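Local structure of streptomycin 3''-adenylyltransferase (Enterococcus faecalis, 6SXJ) at residues 60-65 with 103-108; 74-77 with 83-86; 180-185 with 234-239; 216-221 with 245-250. The protein confers resistance to spectinomycin, but not streptomycin, by transferring the adenylyl group of ATP to the 9-hydroxyl of the drug and releasing diphosphate. One frame throughout, in Å; residues are numbered along the deposited sequence.

Overall arrangement
The four contacts fall into two pairs, one in each family region of this single-chain enzyme. Contacts 1 and 2 belong to the nucleotidyltransferase domain and reach neighbouring strands of its mixed sheet; their centres are about 17 Å apart, and they meet where Tyr108 CD2 lies 3.5 Å from Ile85 O. Contacts 3 and 4 belong to the helical C-terminal domain, centres about 12 Å apart, and touch through Trp236 CH2 and Arg221 O at 3.7 Å. Between the pairs, contacts 2 and 3 approach to about 9 Å at their nearest atoms, whereas the centres of contacts 1 and 4 are about 38 Å apart.

Contact 1. Residues 60-65 with 103-108; sequences QSKEIL and KQEFIY
The Phe106 ring carries Leu65 over one face: CD1 stands 4.0 Å above the ring plane, displaced toward the rim rather than centred. This methyl lies over the CE2-CD2 side, while Leu65 CB comes in at the end of the ring, 3.9 Å from Phe106 CZ. Lys62 approaches the same ring obliquely, its CG 3.7 Å from Phe106 CD1, and the two side chains run past each other in opposite directions. The lysine thus supplies aliphatic packing before its charge is reached.

Beyond CG the lysine is fully extended, with chi2 to chi4 all near 180°, and this carries the ammonium past the phenylalanine to Glu105. There NZ makes a weak hydrogen bond of 3.3 Å to Glu105 O and a long salt bridge of 3.7 Å to Glu105 OE2. A bend at chi2 (73°) turns the Glu105 carboxylate back toward the lysine, and the two side chains cross at roughly a right angle. Both polar ends have stronger partners elsewhere: Lys62 NZ donates to Pro122 O, and Glu105 OE2 accepts from the backbone N of Leu57. All four touching residues are buried, so these bonds meet polar needs inside the protein.

Glu105 and Phe106 both face Ile89 of strand 85-91, which defines a classic beta bulge in strand 103-108. Helix 59-69 packs against the sheet here, with Leu65 also touching Ile89 and Ile18 of helix 8-23, a helix-on-sheet layer of the nucleotidyltransferase domain.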
# COMPACT_ATOMS: atom_id res chain seq x y z
N GLN A 60 -11.05 7.04 20.54
CA GLN A 60 -11.19 8.47 20.25
C GLN A 60 -10.11 8.94 19.29
O GLN A 60 -10.41 9.55 18.26
CB GLN A 60 -11.14 9.28 21.55
CG GLN A 60 -12.42 9.26 22.36
CD GLN A 60 -12.34 10.17 23.57
OE1 GLN A 60 -11.27 10.66 23.92
NE2 GLN A 60 -13.48 10.39 24.22
N SER A 61 -8.84 8.65 19.61
CA SER A 61 -7.74 9.13 18.79
C SER A 61 -7.86 8.66 17.35
O SER A 61 -7.54 9.41 16.42
CB SER A 61 -6.40 8.67 19.39
OG SER A 61 -6.20 9.23 20.68
N LYS A 62 -8.34 7.43 17.14
CA LYS A 62 -8.50 6.93 15.78
C LYS A 62 -9.59 7.70 15.05
O LYS A 62 -9.44 8.03 13.87
CB LYS A 62 -8.81 5.44 15.80
CG LYS A 62 -7.75 4.59 16.50
CD LYS A 62 -8.23 3.16 16.69
CE LYS A 62 -7.17 2.29 17.35
NZ LYS A 62 -7.51 0.83 17.28
N GLU A 63 -10.71 7.98 15.73
CA GLU A 63 -11.76 8.78 15.10
C GLU A 63 -11.25 10.17 14.74
O GLU A 63 -11.56 10.70 13.66
CB GLU A 63 -12.97 8.86 16.03
CG GLU A 63 -14.21 9.44 15.39
CD GLU A 63 -15.39 9.49 16.36
OE1 GLU A 63 -15.60 8.49 17.08
OE2 GLU A 63 -16.10 10.52 16.39
N ILE A 64 -10.47 10.78 15.63
CA ILE A 64 -9.90 12.09 15.34
C ILE A 64 -9.05 12.02 14.08
O ILE A 64 -9.22 12.81 13.15
CB ILE A 64 -9.06 12.60 16.53
CG1 ILE A 64 -9.89 12.63 17.81
CG2 ILE A 64 -8.51 13.98 16.22
CD1 ILE A 64 -9.05 12.92 19.05
N LEU A 65 -8.12 11.06 14.03
CA LEU A 65 -7.26 10.90 12.87
C LEU A 65 -8.10 10.76 11.60
O LEU A 65 -7.83 11.42 10.59
CB LEU A 65 -6.36 9.68 13.04
CG LEU A 65 -5.30 9.76 14.14
CD1 LEU A 65 -4.40 8.54 14.06
CD2 LEU A 65 -4.48 11.05 14.02
N LYS A 103 1.15 -7.19 13.61
CA LYS A 103 0.06 -6.44 14.18
C LYS A 103 0.04 -5.01 13.65
O LYS A 103 1.08 -4.35 13.53
CB LYS A 103 0.16 -6.43 15.71
CG LYS A 103 -0.16 -7.78 16.38
CD LYS A 103 0.39 -7.82 17.81
CE LYS A 103 0.80 -9.22 18.24
NZ LYS A 103 2.08 -9.23 19.02
N GLN A 104 -1.17 -4.54 13.35
CA GLN A 104 -1.43 -3.23 12.76
C GLN A 104 -2.43 -2.51 13.65
O GLN A 104 -3.53 -3.02 13.88
CB GLN A 104 -1.97 -3.38 11.34
CG GLN A 104 -2.50 -2.10 10.71
CD GLN A 104 -3.01 -2.30 9.30
OE1 GLN A 104 -2.24 -2.58 8.38
NE2 GLN A 104 -4.32 -2.18 9.12
N GLU A 105 -2.06 -1.32 14.13
CA GLU A 105 -2.86 -0.60 15.11
C GLU A 105 -3.96 0.25 14.49
O GLU A 105 -4.98 0.50 15.14
CB GLU A 105 -1.96 0.31 15.96
CG GLU A 105 -2.71 1.29 16.84
CD GLU A 105 -3.37 0.61 18.03
OE1 GLU A 105 -3.13 -0.59 18.22
OE2 GLU A 105 -4.11 1.26 18.78
N PHE A 106 -3.77 0.72 13.27
CA PHE A 106 -4.68 1.68 12.67
C PHE A 106 -4.32 1.83 11.21
O PHE A 106 -3.14 1.73 10.84
CB PHE A 106 -4.62 3.04 13.39
CG PHE A 106 -5.42 4.12 12.72
CD1 PHE A 106 -6.77 4.26 12.98
CD2 PHE A 106 -4.82 5.01 11.83
CE1 PHE A 106 -7.51 5.25 12.37
CE2 PHE A 106 -5.55 6.00 11.21
CZ PHE A 106 -6.90 6.13 11.49
N ILE A 107 -5.33 2.07 10.39
CA ILE A 107 -5.12 2.32 8.97
C ILE A 107 -6.09 3.41 8.53
O ILE A 107 -7.31 3.27 8.72
CB ILE A 107 -5.32 1.05 8.12
CG1 ILE A 107 -5.32 1.40 6.63
CG2 ILE A 107 -6.62 0.35 8.52
CD1 ILE A 107 -3.93 1.76 6.07
N TYR A 108 -5.55 4.49 7.95
CA TYR A 108 -6.34 5.39 7.13
C TYR A 108 -6.15 4.98 5.68
O TYR A 108 -5.02 4.83 5.21
CB TYR A 108 -5.95 6.87 7.28
CG TYR A 108 -6.92 7.73 6.49
CD1 TYR A 108 -8.05 8.28 7.09
CD2 TYR A 108 -6.74 7.93 5.13
CE1 TYR A 108 -8.95 9.03 6.36
CE2 TYR A 108 -7.64 8.67 4.39
CZ TYR A 108 -8.75 9.21 5.01
OH TYR A 108 -9.65 9.95 4.27

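Contact 2. Residues 74-77 with 83-86; sequences KKIG and RYIE
Lys74 meets the run-in to strand 85-91 twice, through its backbone at Arg83 and through its side chain at Tyr84. Its N donates to Arg83 O at 3.0 Å with an N-H...O angle of 161°. With CG anti to the backbone N (chi1 -176°), the chain then runs across the Tyr84 ring. CD lies 3.6 Å from the ring centroid and 13° off its normal, a CH-pi contact over the middle of the face. NZ continues beyond, 5.5 Å from that centroid, where any cation-pi attraction is weak at most; it also has a long, weak ion pair with Asp78 OD2.

Lys75 points its CB away from 83-86, and its NZ is hydrogen-bonded to Arg70 O. Ile76 comes next, with its N near the ring plane at the edge. Its CA is 3.4 Å from Tyr84 OH, and its CG1 lies 4.0 Å from Tyr84 CE1, the two side chains crossing nearly at right angles. The tyrosine is therefore bordered on a face and along an edge by residues two apart.

The chemistry is chiefly aliphatic-on-aromatic: methylene contact carries the lysine-tyrosine pairing, with little from its charge, while one backbone bond ties the loop to the entry of strand 85-91.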
# COMPACT_ATOMS: atom_id res chain seq x y z
N LYS A 74 -7.42 12.91 -1.16
CA LYS A 74 -8.24 12.75 -2.34
C LYS A 74 -9.36 11.75 -2.06
O LYS A 74 -9.18 10.78 -1.31
CB LYS A 74 -7.40 12.25 -3.51
CG LYS A 74 -8.15 12.14 -4.84
CD LYS A 74 -7.37 11.26 -5.82
CE LYS A 74 -8.02 11.24 -7.21
NZ LYS A 74 -7.21 11.98 -8.23
N LYS A 75 -10.52 11.98 -2.67
CA LYS A 75 -11.62 11.03 -2.64
C LYS A 75 -11.74 10.36 -4.00
O LYS A 75 -11.51 11.00 -5.04
CB LYS A 75 -12.94 11.71 -2.27
CG LYS A 75 -13.15 11.81 -0.76
CD LYS A 75 -12.53 13.09 -0.22
CE LYS A 75 -12.47 13.08 1.30
NZ LYS A 75 -11.40 12.17 1.81
N ILE A 76 -12.10 9.08 -3.98
CA ILE A 76 -12.12 8.27 -5.19
C ILE A 76 -12.98 8.93 -6.25
O ILE A 76 -14.02 9.54 -5.95
CB ILE A 76 -12.63 6.85 -4.88
CG1 ILE A 76 -11.56 6.06 -4.12
CG2 ILE A 76 -13.01 6.14 -6.17
CD1 ILE A 76 -12.14 5.02 -3.16
N GLY A 77 -12.55 8.82 -7.50
CA GLY A 77 -13.32 9.33 -8.62
C GLY A 77 -13.64 10.81 -8.55
O GLY A 77 -14.44 11.32 -9.35
N ARG A 83 -3.82 14.17 -3.91
CA ARG A 83 -3.31 12.80 -3.91
C ARG A 83 -4.04 11.97 -2.86
O ARG A 83 -4.55 12.51 -1.87
CB ARG A 83 -1.81 12.78 -3.63
CG ARG A 83 -1.01 13.81 -4.45
CD ARG A 83 0.44 13.89 -3.98
NE ARG A 83 1.28 14.69 -4.87
CZ ARG A 83 1.94 14.20 -5.91
NH1 ARG A 83 1.86 12.92 -6.21
NH2 ARG A 83 2.69 15.01 -6.65
N TYR A 84 -4.07 10.66 -3.07
CA TYR A 84 -4.56 9.77 -2.03
C TYR A 84 -3.57 9.74 -0.87
O TYR A 84 -2.36 9.65 -1.09
CB TYR A 84 -4.74 8.34 -2.56
CG TYR A 84 -5.88 8.15 -3.52
CD1 TYR A 84 -7.19 8.40 -3.15
CD2 TYR A 84 -5.64 7.69 -4.81
CE1 TYR A 84 -8.23 8.22 -4.03
CE2 TYR A 84 -6.66 7.50 -5.70
CZ TYR A 84 -7.96 7.76 -5.31
OH TYR A 84 -8.98 7.56 -6.21
N ILE A 85 -4.08 9.82 0.35
CA ILE A 85 -3.28 9.57 1.55
C ILE A 85 -3.59 8.16 2.05
O ILE A 85 -4.75 7.81 2.26
CB ILE A 85 -3.57 10.62 2.63
CG1 ILE A 85 -3.06 12.00 2.20
CG2 ILE A 85 -2.90 10.22 3.94
CD1 ILE A 85 -3.51 13.08 3.10
N GLU A 86 -2.54 7.38 2.26
CA GLU A 86 -2.61 6.09 2.93
C GLU A 86 -1.68 6.17 4.13
O GLU A 86 -0.51 6.56 3.98
CB GLU A 86 -2.19 4.98 1.98
CG GLU A 86 -2.88 3.66 2.18
CD GLU A 86 -2.59 2.72 1.03
OE1 GLU A 86 -3.10 2.97 -0.09
OE2 GLU A 86 -1.83 1.76 1.23

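Contact 3. Residues 180-185 with 234-239; sequences DETNSI and IEWTNE
Trp236 is brought to helix 181-196 by a first torsion of -57°, which sets CG anti to the carbonyl carbon and directs the indole toward Glu181, Thr182 and Ile185. On the helix, the first torsion of Thr182 places OG1 beside its backbone N and at the indole edge.

Glu181 lies over one indole face. Its CB is 3.8 Å from the centroid of the five-membered ring and only 2° off the normal, a CH-pi contact made by the methylene nearest the backbone. The two side chains slide past each other in opposite directions, and a bend at chi2 leaves the carboxylate nearly parallel to the ring. On the opposite indole face stands Ile234 CG2, 3.9 Å above the plane and over its centre, so the flat group is held between a helix residue and one from its own loop.

Thr182 OG1 lies near the ring plane, 3.2 Å from Trp236 CZ2. Trp236 NE1 donates to the same oxygen, also at 3.2 Å, but the angle at hydrogen is 125°, so the bond is weak. Thr182 OG1 has a second hydrogen-bond partner in Ser228 OG of helix 216-229. Farther round the six-membered ring, Ile185 CD1 comes in obliquely, 4.1 Å from Trp236 CH2 and as near to CZ3.

Val241 of helix 241-253 touches both Glu181 and Trp236. The loop before that helix is thus anchored to helix 181-196 mainly by dispersion and CH-pi contact over the indole, with the weak NE1 bond adding little at the edge.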
# COMPACT_ATOMS: atom_id res chain seq x y z
N ASP A 180 -12.20 -5.46 -9.92
CA ASP A 180 -10.99 -4.68 -9.72
C ASP A 180 -9.89 -5.31 -10.58
O ASP A 180 -8.78 -5.55 -10.10
CB ASP A 180 -10.59 -4.61 -8.24
CG ASP A 180 -10.44 -5.97 -7.61
OD1 ASP A 180 -9.37 -6.23 -7.01
OD2 ASP A 180 -11.39 -6.78 -7.70
N GLU A 181 -10.21 -5.57 -11.85
CA GLU A 181 -9.32 -6.34 -12.71
C GLU A 181 -7.95 -5.69 -12.82
O GLU A 181 -6.92 -6.35 -12.61
CB GLU A 181 -9.93 -6.49 -14.10
CG GLU A 181 -11.11 -7.43 -14.17
CD GLU A 181 -12.39 -6.74 -13.77
OE1 GLU A 181 -12.32 -5.69 -13.10
OE2 GLU A 181 -13.47 -7.25 -14.12
N THR A 182 -7.92 -4.40 -13.16
CA THR A 182 -6.65 -3.73 -13.41
C THR A 182 -5.72 -3.85 -12.21
O THR A 182 -4.52 -4.13 -12.36
CB THR A 182 -6.88 -2.26 -13.77
OG1 THR A 182 -7.88 -2.18 -14.80
CG2 THR A 182 -5.59 -1.64 -14.26
N ASN A 183 -6.24 -3.62 -11.00
CA ASN A 183 -5.41 -3.74 -9.81
C ASN A 183 -4.83 -5.15 -9.71
O ASN A 183 -3.62 -5.32 -9.52
CB ASN A 183 -6.23 -3.41 -8.56
CG ASN A 183 -7.06 -2.16 -8.71
OD1 ASN A 183 -7.74 -1.98 -9.73
ND2 ASN A 183 -7.02 -1.29 -7.71
N SER A 184 -5.67 -6.17 -9.86
CA SER A 184 -5.24 -7.54 -9.64
C SER A 184 -4.16 -7.95 -10.63
O SER A 184 -3.14 -8.54 -10.26
CB SER A 184 -6.44 -8.48 -9.72
OG SER A 184 -7.25 -8.37 -8.56
N ILE A 185 -4.36 -7.64 -11.92
CA ILE A 185 -3.37 -8.00 -12.93
C ILE A 185 -2.02 -7.39 -12.59
O ILE A 185 -1.00 -8.07 -12.55
CB ILE A 185 -3.84 -7.56 -14.33
CG1 ILE A 185 -5.11 -8.31 -14.73
CG2 ILE A 185 -2.75 -7.80 -15.35
CD1 ILE A 185 -5.64 -7.90 -16.09
N ILE A 234 -11.73 1.06 -19.72
CA ILE A 234 -11.38 -0.09 -20.53
C ILE A 234 -12.51 -1.11 -20.67
O ILE A 234 -12.60 -1.78 -21.70
CB ILE A 234 -10.11 -0.77 -19.97
CG1 ILE A 234 -8.87 0.09 -20.24
CG2 ILE A 234 -9.94 -2.16 -20.55
CD1 ILE A 234 -8.60 0.35 -21.71
N GLU A 235 -13.37 -1.25 -19.66
CA GLU A 235 -14.54 -2.12 -19.80
C GLU A 235 -14.12 -3.56 -20.08
O GLU A 235 -14.07 -3.99 -21.23
CB GLU A 235 -15.44 -1.60 -20.91
CG GLU A 235 -16.74 -2.36 -21.09
CD GLU A 235 -17.10 -2.56 -22.55
OE1 GLU A 235 -17.84 -1.72 -23.10
OE2 GLU A 235 -16.63 -3.56 -23.15
N TRP A 236 -13.82 -4.31 -19.02
CA TRP A 236 -13.28 -5.65 -19.15
C TRP A 236 -14.34 -6.71 -19.40
O TRP A 236 -14.01 -7.91 -19.41
CB TRP A 236 -12.52 -6.03 -17.88
CG TRP A 236 -11.40 -5.11 -17.50
CD1 TRP A 236 -11.49 -4.02 -16.69
CD2 TRP A 236 -10.03 -5.23 -17.88
NE1 TRP A 236 -10.25 -3.44 -16.55
CE2 TRP A 236 -9.34 -4.16 -17.27
CE3 TRP A 236 -9.32 -6.12 -18.68
CZ2 TRP A 236 -7.97 -3.97 -17.44
CZ3 TRP A 236 -7.96 -5.93 -18.84
CH2 TRP A 236 -7.30 -4.86 -18.23
N THR A 237 -15.60 -6.33 -19.60
CA THR A 237 -16.69 -7.30 -19.57
C THR A 237 -16.58 -8.37 -20.65
O THR A 237 -17.27 -9.39 -20.55
CB THR A 237 -18.04 -6.58 -19.68
OG1 THR A 237 -18.04 -5.74 -20.84
CG2 THR A 237 -18.30 -5.74 -18.44
N ASN A 238 -15.73 -8.17 -21.66
CA ASN A 238 -15.52 -9.18 -22.69
C ASN A 238 -14.08 -9.66 -22.81
O ASN A 238 -13.83 -10.62 -23.55
CB ASN A 238 -15.98 -8.64 -24.06
CG ASN A 238 -17.47 -8.76 -24.26
OD1 ASN A 238 -18.23 -7.89 -23.83
ND2 ASN A 238 -17.91 -9.83 -24.91
N GLU A 239 -13.14 -9.03 -22.12
CA GLU A 239 -11.78 -9.55 -22.07
C GLU A 239 -11.73 -10.80 -21.21
O GLU A 239 -12.49 -10.95 -20.24
CB GLU A 239 -10.82 -8.50 -21.51
CG GLU A 239 -10.73 -7.23 -22.34
CD GLU A 239 -10.01 -7.44 -23.65
OE1 GLU A 239 -8.90 -8.01 -23.64
OE2 GLU A 239 -10.56 -7.03 -24.70

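Contact 4. Residues 216-221 with 245-250; sequences LEHRER and INYLNN
Aromatic contact between His218 and Tyr247 makes up the interface. The imidazole and phenol planes are inclined by only 15°, yet the rings are slid apart: their centroids are 4.5 Å from each other and overlap is slight. The nearest atoms are His218 CD2 and Tyr247 CG, at 3.3 Å.

A CH-pi contact accompanies this offset. Tyr247 CB stands 3.5 Å from the His218 centroid, 23° off the normal, so the imidazole lies over the root of the tyrosine side chain more than over its ring. With CG opposite the backbone N (chi1 164°), Tyr247 crosses the histidine at a slant. Glu217 CG covers the other imidazole face, 3.7 Å above its plane.

Polar bonds fix both rings from outside the pair. His218 ND1 is hydrogen-bonded to Thr244 OG1, which also accepts from Arg221 NE, while Tyr247 OH is bonded to Ser214 OG and Arg251 NE. Within 216-221, Arg221 NH2 forms a salt bridge of 2.8 Å with Glu217 OE2, one helical turn back.

Helix 216-229 and helix 241-253 are joined here at the early turns of the former. Leu248 and Ile245 of the latter pack on helix 181-196, which places helix 241-253 in contact with both.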
# COMPACT_ATOMS: atom_id res chain seq x y z
N LEU A 216 1.71 -13.28 -26.07
CA LEU A 216 0.99 -12.16 -26.66
C LEU A 216 -0.37 -11.91 -26.01
O LEU A 216 -0.65 -10.80 -25.55
CB LEU A 216 0.83 -12.39 -28.16
CG LEU A 216 -0.09 -11.41 -28.91
CD1 LEU A 216 0.58 -10.03 -29.00
CD2 LEU A 216 -0.45 -11.93 -30.29
N GLU A 217 -1.23 -12.93 -26.01
CA GLU A 217 -2.59 -12.74 -25.50
C GLU A 217 -2.57 -12.14 -24.10
O GLU A 217 -3.38 -11.27 -23.77
CB GLU A 217 -3.35 -14.07 -25.52
CG GLU A 217 -2.93 -15.09 -24.47
CD GLU A 217 -3.95 -16.22 -24.33
OE1 GLU A 217 -3.55 -17.41 -24.26
OE2 GLU A 217 -5.16 -15.92 -24.29
N HIS A 218 -1.64 -12.60 -23.26
CA HIS A 218 -1.53 -12.09 -21.90
C HIS A 218 -0.90 -10.70 -21.89
O HIS A 218 -1.34 -9.83 -21.14
CB HIS A 218 -0.71 -13.06 -21.05
CG HIS A 218 -1.33 -14.42 -20.92
ND1 HIS A 218 -2.68 -14.61 -20.74
CD2 HIS A 218 -0.77 -15.65 -20.95
CE1 HIS A 218 -2.94 -15.91 -20.67
NE2 HIS A 218 -1.79 -16.56 -20.79
N ARG A 219 0.12 -10.48 -22.71
CA ARG A 219 0.70 -9.15 -22.83
C ARG A 219 -0.35 -8.13 -23.26
O ARG A 219 -0.49 -7.07 -22.65
CB ARG A 219 1.86 -9.17 -23.82
CG ARG A 219 2.16 -7.81 -24.44
CD ARG A 219 3.56 -7.78 -25.00
NE ARG A 219 3.63 -8.33 -26.35
CZ ARG A 219 4.35 -9.40 -26.70
NH1 ARG A 219 5.07 -10.05 -25.78
NH2 ARG A 219 4.35 -9.81 -27.95
N GLU A 220 -1.09 -8.44 -24.33
CA GLU A 220 -2.17 -7.56 -24.76
C GLU A 220 -3.04 -7.13 -23.58
O GLU A 220 -3.30 -5.94 -23.39
CB GLU A 220 -3.02 -8.26 -25.83
CG GLU A 220 -2.49 -8.13 -27.26
CD GLU A 220 -3.25 -9.00 -28.26
OE1 GLU A 220 -2.61 -9.58 -29.16
OE2 GLU A 220 -4.50 -9.10 -28.14
N ARG A 221 -3.49 -8.10 -22.77
CA ARG A 221 -4.38 -7.77 -21.66
C ARG A 221 -3.64 -7.02 -20.55
O ARG A 221 -4.23 -6.13 -19.91
CB ARG A 221 -5.04 -9.04 -21.11
CG ARG A 221 -6.20 -9.56 -21.96
CD ARG A 221 -6.95 -10.71 -21.30
NE ARG A 221 -6.22 -11.97 -21.35
CZ ARG A 221 -6.40 -12.91 -22.28
NH1 ARG A 221 -7.30 -12.74 -23.24
NH2 ARG A 221 -5.69 -14.03 -22.24
N ILE A 245 -4.84 -13.91 -15.38
CA ILE A 245 -4.72 -14.15 -13.95
C ILE A 245 -4.12 -15.53 -13.70
O ILE A 245 -3.16 -15.68 -12.93
CB ILE A 245 -6.10 -14.02 -13.27
CG1 ILE A 245 -6.61 -12.58 -13.38
CG2 ILE A 245 -6.04 -14.45 -11.82
CD1 ILE A 245 -6.11 -11.67 -12.27
N ASN A 246 -4.68 -16.55 -14.35
CA ASN A 246 -4.13 -17.90 -14.23
C ASN A 246 -2.67 -17.93 -14.67
O ASN A 246 -1.81 -18.48 -13.96
CB ASN A 246 -4.97 -18.88 -15.07
CG ASN A 246 -6.35 -19.10 -14.49
OD1 ASN A 246 -6.60 -18.79 -13.32
ND2 ASN A 246 -7.26 -19.64 -15.31
N TYR A 247 -2.37 -17.33 -15.82
CA TYR A 247 -1.00 -17.29 -16.30
C TYR A 247 -0.07 -16.63 -15.28
O TYR A 247 0.98 -17.18 -14.92
CB TYR A 247 -0.93 -16.55 -17.63
CG TYR A 247 0.48 -16.13 -17.98
CD1 TYR A 247 1.40 -17.07 -18.42
CD2 TYR A 247 0.91 -14.81 -17.85
CE1 TYR A 247 2.70 -16.72 -18.74
CE2 TYR A 247 2.21 -14.44 -18.17
CZ TYR A 247 3.10 -15.41 -18.61
OH TYR A 247 4.39 -15.08 -18.93
N LEU A 248 -0.44 -15.43 -14.82
CA LEU A 248 0.41 -14.72 -13.87
C LEU A 248 0.56 -15.48 -12.57
O LEU A 248 1.64 -15.51 -11.97
CB LEU A 248 -0.17 -13.33 -13.61
CG LEU A 248 -0.17 -12.40 -14.83
CD1 LEU A 248 -0.90 -11.11 -14.55
CD2 LEU A 248 1.27 -12.16 -15.24
N ASN A 249 -0.53 -16.11 -12.10
CA ASN A 249 -0.47 -16.85 -10.85
C ASN A 249 0.47 -18.05 -10.98
O ASN A 249 1.34 -18.26 -10.13
CB ASN A 249 -1.88 -17.31 -10.45
CG ASN A 249 -1.93 -17.87 -9.05
OD1 ASN A 249 -1.40 -17.28 -8.11
ND2 ASN A 249 -2.56 -19.03 -8.90
N ASN A 250 0.30 -18.85 -12.03
CA ASN A 250 1.19 -19.99 -12.22
C ASN A 250 2.63 -19.54 -12.39
O ASN A 250 3.54 -20.08 -11.74
CB ASN A 250 0.72 -20.82 -13.42
CG ASN A 250 -0.53 -21.64 -13.11
OD1 ASN A 250 -1.53 -21.57 -13.83
ND2 ASN A 250 -0.48 -22.41 -12.02